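Side-chain contacts in uncharacterized ACR, COG1565 superfamily (PDB 4F3N), which is of unknown function but probably acts as an S-adenosylmethionine-dependent methyltransferase, perhaps on arginine residues of a partner protein: residues 258-263 with 274-279; 181-186 with 197-202. All coordinates share one frame; numbering follows the deposited sequence.

Interaction 1: 258-263 with 274-279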
loop_
_atom_site.group_PDB
_atom_site.type_symbol
_atom_site.label_atom_id
_atom_site.label_comp_id
_atom_site.label_asym_id
_atom_site.label_seq_id
_atom_site.Cartn_x
_atom_site.Cartn_y
_atom_site.Cartn_z
ATOM N N ALA A 258 4.057 -9.659 -23.348
ATOM C CA ALA A 258 4.458 -8.417 -24.018
ATOM C C ALA A 258 3.247 -7.668 -24.607
ATOM O O ALA A 258 3.272 -6.432 -24.722
ATOM C CB ALA A 258 5.492 -8.704 -25.100
ATOM N N ALA A 259 2.186 -8.396 -24.965
ATOM C CA ALA A 259 1.022 -7.776 -25.617
ATOM C C ALA A 259 0.395 -6.715 -24.721
ATOM O O ALA A 259 0.092 -5.604 -25.187
ATOM C CB ALA A 259 -0.023 -8.822 -26.013
ATOM N N ARG A 260 0.224 -7.042 -23.438
ATOM C CA ARG A 260 -0.359 -6.087 -22.492
ATOM C C ARG A 260 0.438 -4.779 -22.399
ATOM O O ARG A 260 -0.101 -3.774 -21.965
ATOM C CB ARG A 260 -0.563 -6.699 -21.096
ATOM C CG ARG A 260 0.699 -7.234 -20.435
ATOM C CD ARG A 260 0.551 -7.477 -18.928
ATOM N NE ARG A 260 1.866 -7.727 -18.302
ATOM C CZ ARG A 260 2.062 -8.315 -17.119
ATOM N NH1 ARG A 260 1.024 -8.736 -16.405
ATOM N NH2 ARG A 260 3.307 -8.489 -16.647
ATOM N N LEU A 261 1.709 -4.786 -22.802
ATOM C CA LEU A 261 2.535 -3.580 -22.728
ATOM C C LEU A 261 2.462 -2.694 -23.979
ATOM O O LEU A 261 2.919 -1.540 -23.955
ATOM C CB LEU A 261 3.983 -3.971 -22.425
ATOM C CG LEU A 261 4.153 -4.738 -21.111
ATOM C CD1 LEU A 261 5.590 -5.166 -20.935
ATOM C CD2 LEU A 261 3.699 -3.905 -19.921
ATOM N N ALA A 262 1.876 -3.222 -25.059
ATOM C CA ALA A 262 1.821 -2.518 -26.355
ATOM C C ALA A 262 1.203 -1.128 -26.256
ATOM O O ALA A 262 1.621 -0.223 -26.972
ATOM C CB ALA A 262 1.064 -3.357 -27.377
ATOM N N GLY A 263 0.225 -0.960 -25.366
ATOM C CA GLY A 263 -0.484 0.305 -25.197
ATOM C C GLY A 263 0.339 1.459 -24.639
ATOM O O GLY A 263 -0.081 2.621 -24.723
ATOM N N THR A 274 5.192 -3.528 -13.514
ATOM C CA THR A 274 3.884 -4.133 -13.502
ATOM C C THR A 274 3.524 -4.640 -12.079
ATOM O O THR A 274 4.402 -4.914 -11.244
ATOM C CB THR A 274 3.729 -5.253 -14.551
ATOM O OG1 THR A 274 4.586 -6.346 -14.225
ATOM C CG2 THR A 274 4.102 -4.727 -15.955
ATOM N N HIS A 275 2.216 -4.737 -11.840
ATOM C CA HIS A 275 1.632 -4.942 -10.502
ATOM C C HIS A 275 0.760 -6.156 -10.387
ATOM O O HIS A 275 -0.332 -6.098 -9.797
ATOM C CB HIS A 275 0.847 -3.696 -10.080
ATOM C CG HIS A 275 1.614 -2.432 -10.282
ATOM N ND1 HIS A 275 1.606 -1.790 -11.449
ATOM C CD2 HIS A 275 2.373 -1.691 -9.422
ATOM C CE1 HIS A 275 2.370 -0.706 -11.352
ATOM N NE2 HIS A 275 2.849 -0.649 -10.112
ATOM N N ASP A 276 1.210 -7.283 -10.954
ATOM C CA ASP A 276 0.413 -8.530 -10.928
ATOM C C ASP A 276 0.017 -8.919 -9.492
ATOM O O ASP A 276 -1.125 -9.364 -9.274
ATOM C CB ASP A 276 1.124 -9.712 -11.605
ATOM C CG ASP A 276 1.298 -9.529 -13.111
ATOM O OD1 ASP A 276 0.406 -9.011 -13.771
ATOM O OD2 ASP A 276 2.325 -9.940 -13.647
ATOM N N ALA A 277 0.923 -8.757 -8.522
ATOM C CA ALA A 277 0.645 -9.224 -7.162
ATOM C C ALA A 277 -0.444 -8.388 -6.521
ATOM O O ALA A 277 -1.319 -8.908 -5.840
ATOM C CB ALA A 277 1.892 -9.221 -6.289
ATOM N N ALA A 278 -0.364 -7.087 -6.709
ATOM C CA ALA A 278 -1.423 -6.196 -6.206
ATOM C C ALA A 278 -2.768 -6.441 -6.844
ATOM O O ALA A 278 -3.818 -6.391 -6.178
ATOM C CB ALA A 278 -1.005 -4.725 -6.357
ATOM N N VAL A 279 -2.765 -6.636 -8.159
ATOM C CA VAL A 279 -3.972 -6.990 -8.875
ATOM C C VAL A 279 -4.605 -8.290 -8.312
ATOM O O VAL A 279 -5.834 -8.365 -8.064
ATOM C CB VAL A 279 -3.705 -7.029 -10.432
ATOM C CG1 VAL A 279 -4.791 -7.792 -11.169
ATOM C CG2 VAL A 279 -3.597 -5.600 -10.959
#
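R260 reaches across to D276, showing how a long charged side chain can tie a turn to the start of the next helix. R260 sits within the type I turn A259–A262, in which A262 N bonds back to A259 O. Its CG lies between the backbone N and the carbonyl carbon (chi1 58°), and from CG to NE the chain runs out extended, carrying the guanidinium to a carboxylate that arrives from the opposite direction. R260 NH1 takes the main part of the salt bridge, 2.7 Å from D276 OD1 and on the syn lone pair of that oxygen. The bond is bent, 135° at the hydrogen, and the two flat groups are turned 33° against each other. D276 OD2, at the edge of the guanidinium and in its plane, receives two weak bonds, from R260 NH1 at 3.3 Å and from R260 NH2 at 3.5 Å. T274 CB lies over one face of the guanidinium, near NH2, and although T274 OG1 is also near NH2 the angle is too poor for a hydrogen bond.

T274 ends strand 271-274 of the antiparallel sheet, H275 is the N-cap residue, and D276 opens helix 276-288, which leads toward strand 293-298 in the larger mixed sheet. The contact therefore lies where the chain passes from one sheet to the other. A carboxylate in a first helical turn probably also interacts favourably with the helix dipole.

L261, the next residue, is buried. Its CD2 meets T274 CG2 at 4.1 Å, the two side chains crossing at about a right angle, and both residues also touch V225 of strand 223-228.

Interaction 2: 181-186 with 197-202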
loop_
_atom_site.group_PDB
_atom_site.type_symbol
_atom_site.label_atom_id
_atom_site.label_comp_id
_atom_site.label_asym_id
_atom_site.label_seq_id
_atom_site.Cartn_x
_atom_site.Cartn_y
_atom_site.Cartn_z
ATOM N N ARG A 181 3.752 -6.003 18.042
ATOM C CA ARG A 181 3.791 -4.558 18.200
ATOM C C ARG A 181 2.399 -3.928 18.090
ATOM O O ARG A 181 2.082 -2.995 18.838
ATOM C CB ARG A 181 4.770 -3.893 17.221
ATOM C CG ARG A 181 4.938 -2.394 17.478
ATOM C CD ARG A 181 6.377 -2.002 17.787
ATOM N NE ARG A 181 6.590 -0.557 17.642
ATOM C CZ ARG A 181 7.247 0.051 16.640
ATOM N NH1 ARG A 181 7.779 -0.643 15.626
ATOM N NH2 ARG A 181 7.360 1.388 16.643
ATOM N N GLN A 182 1.564 -4.438 17.176
ATOM C CA GLN A 182 0.203 -3.946 17.032
ATOM C C GLN A 182 -0.602 -4.100 18.339
ATOM O O GLN A 182 -1.297 -3.179 18.774
ATOM C CB GLN A 182 -0.520 -4.688 15.898
ATOM C CG GLN A 182 0.079 -4.385 14.534
ATOM C CD GLN A 182 -0.357 -5.320 13.430
ATOM O OE1 GLN A 182 -1.019 -6.343 13.676
ATOM N NE2 GLN A 182 0.024 -4.981 12.178
ATOM N N ARG A 183 -0.468 -5.260 18.975
ATOM C CA ARG A 183 -1.153 -5.555 20.226
ATOM C C ARG A 183 -0.708 -4.591 21.321
ATOM O O ARG A 183 -1.516 -4.100 22.077
ATOM C CB ARG A 183 -0.839 -7.010 20.632
ATOM C CG ARG A 183 -1.371 -7.430 21.977
ATOM C CD ARG A 183 -1.148 -8.936 22.116
ATOM N NE ARG A 183 -1.691 -9.421 23.358
ATOM C CZ ARG A 183 -0.969 -9.607 24.454
ATOM N NH1 ARG A 183 0.345 -9.401 24.433
ATOM N NH2 ARG A 183 -1.548 -10.049 25.553
ATOM N N GLU A 184 0.588 -4.297 21.363
ATOM C CA GLU A 184 1.146 -3.334 22.317
ATOM C C GLU A 184 0.567 -1.935 22.106
ATOM O O GLU A 184 0.130 -1.309 23.060
ATOM C CB GLU A 184 2.668 -3.276 22.160
ATOM C CG GLU A 184 3.369 -2.540 23.290
ATOM C CD GLU A 184 4.844 -2.280 23.015
ATOM O OE1 GLU A 184 5.365 -2.663 21.931
ATOM O OE2 GLU A 184 5.481 -1.645 23.889
ATOM N N THR A 185 0.525 -1.503 20.841
ATOM C CA THR A 185 -0.003 -0.187 20.449
ATOM C C THR A 185 -1.483 -0.085 20.843
ATOM O O THR A 185 -1.914 0.887 21.447
ATOM C CB THR A 185 0.145 0.040 18.929
ATOM O OG1 THR A 185 1.529 0.046 18.565
ATOM C CG2 THR A 185 -0.496 1.348 18.472
ATOM N N LEU A 186 -2.252 -1.105 20.508
ATOM C CA LEU A 186 -3.680 -1.121 20.858
ATOM C C LEU A 186 -3.918 -1.105 22.370
ATOM O O LEU A 186 -4.860 -0.482 22.856
ATOM C CB LEU A 186 -4.366 -2.341 20.219
ATOM C CG LEU A 186 -4.605 -2.189 18.728
ATOM C CD1 LEU A 186 -4.705 -3.552 18.044
ATOM C CD2 LEU A 186 -5.860 -1.382 18.423
ATOM N N VAL A 197 -10.234 -6.689 18.984
ATOM C CA VAL A 197 -9.299 -6.935 17.885
ATOM C C VAL A 197 -8.948 -8.417 17.807
ATOM O O VAL A 197 -8.706 -9.068 18.846
ATOM C CB VAL A 197 -8.029 -6.072 18.025
ATOM C CG1 VAL A 197 -7.067 -6.342 16.891
ATOM C CG2 VAL A 197 -8.397 -4.579 18.095
ATOM N N ARG A 198 -8.963 -8.981 16.604
ATOM C CA ARG A 198 -8.508 -10.340 16.396
ATOM C C ARG A 198 -7.571 -10.344 15.212
ATOM O O ARG A 198 -7.756 -9.550 14.252
ATOM C CB ARG A 198 -9.689 -11.285 16.147
ATOM C CG ARG A 198 -10.594 -11.500 17.354
ATOM C CD ARG A 198 -9.884 -12.262 18.454
ATOM N NE ARG A 198 -10.775 -12.514 19.590
ATOM C CZ ARG A 198 -11.031 -11.646 20.566
ATOM N NH1 ARG A 198 -10.483 -10.435 20.580
ATOM N NH2 ARG A 198 -11.855 -11.997 21.565
ATOM N N TRP A 199 -6.565 -11.209 15.249
ATOM C CA TRP A 199 -5.613 -11.316 14.168
ATOM C C TRP A 199 -5.819 -12.587 13.359
ATOM O O TRP A 199 -6.114 -13.656 13.905
ATOM C CB TRP A 199 -4.205 -11.304 14.739
ATOM C CG TRP A 199 -3.730 -9.941 15.173
ATOM C CD1 TRP A 199 -2.936 -9.030 14.444
ATOM C CD2 TRP A 199 -4.009 -9.248 16.443
ATOM N NE1 TRP A 199 -2.730 -7.900 15.161
ATOM C CE2 TRP A 199 -3.324 -7.967 16.370
ATOM C CE3 TRP A 199 -4.700 -9.581 17.603
ATOM C CZ2 TRP A 199 -3.344 -7.063 17.411
ATOM C CZ3 TRP A 199 -4.740 -8.652 18.645
ATOM C CH2 TRP A 199 -4.072 -7.411 18.538
ATOM N N LEU A 200 -5.676 -12.439 12.047
ATOM C CA LEU A 200 -5.852 -13.520 11.088
ATOM C C LEU A 200 -4.553 -13.832 10.375
ATOM O O LEU A 200 -3.779 -12.927 10.099
ATOM C CB LEU A 200 -6.869 -13.088 10.043
ATOM C CG LEU A 200 -8.246 -12.666 10.510
ATOM C CD1 LEU A 200 -9.043 -12.205 9.307
ATOM C CD2 LEU A 200 -8.962 -13.802 11.245
ATOM N N ASP A 201 -4.358 -15.107 10.028
ATOM C CA ASP A 201 -3.166 -15.536 9.331
ATOM C C ASP A 201 -3.330 -15.450 7.792
ATOM O O ASP A 201 -2.341 -15.532 7.057
ATOM C CB ASP A 201 -2.841 -16.980 9.692
ATOM C CG ASP A 201 -2.523 -17.149 11.177
ATOM O OD1 ASP A 201 -2.357 -16.130 11.854
ATOM O OD2 ASP A 201 -2.434 -18.291 11.659
ATOM N N ALA A 202 -4.561 -15.320 7.328
ATOM C CA ALA A 202 -4.859 -15.250 5.894
ATOM C C ALA A 202 -6.193 -14.567 5.683
ATOM O O ALA A 202 -6.988 -14.477 6.603
ATOM C CB ALA A 202 -4.885 -16.643 5.304
#
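W199 meets L186 and Q182 between strand 197-200 and helix 179-189, an instance of one indole serving both polar and apolar neighbours. W199 has more surface buried here than any other residue. W199 NE1 donates to Q182 OE1 over 2.7 Å, and the acceptor lies almost in the ring plane. The donor also lies in the carbonyl plane of the amide, and the amide and indole planes are themselves only 17° apart. Q182 reaches this edge with its chain extended beyond CG (chi2 166°). Its NE2 donates to the carbonyl oxygens of G145 and G147, so both ends of the buried amide are engaged and its rotation is fixed.

The benzo part meets mainly carbon atoms of the helix, with the backbone N of R183 also close to CZ2. L186 CD1 approaches W199 CZ2 obliquely at 3.8 Å, and R183 CB lies 3.9 Å from W199 CH2. L186 CD1 is also 3.8 Å from V197 CG2, these two side chains meeting tip to tip. V197, two residues before W199 on the same side of the strand, lays CG1 over one indole face, offset toward the rim.

Segment 181-186 runs antiparallel to strand 197-200, the two axes coming within 10.7 Å. Through G145 and G147, Q182 also holds the glycine-rich turn after strand 140-144, consistent with the cofactor loop of a Rossmann-like methyltransferase; the packing is that of a beta-alpha-beta crossover (168-172, 179-189, 197-200) at the sheet edge.

The two contacts lie on opposite sides of the chain's centre, their own centres 33 Å apart, and share no element. Interaction 2 is largely buried and belongs to the Rossmann-like sheet, closing one of its crossovers with a mostly apolar interface and a single neutral hydrogen bond. Interaction 1 is more exposed on its polar side and ties the turn after helix 256-259 to the junction of strand 271-274 with helix 276-288; a charged pair dominates it, with one apolar contact beside it. The difference matches their places: the hydrogen bond of interaction 2 starts from a buried glutamine, whereas the salt bridge of interaction 1 involves an exposed arginine and a partly exposed aspartate.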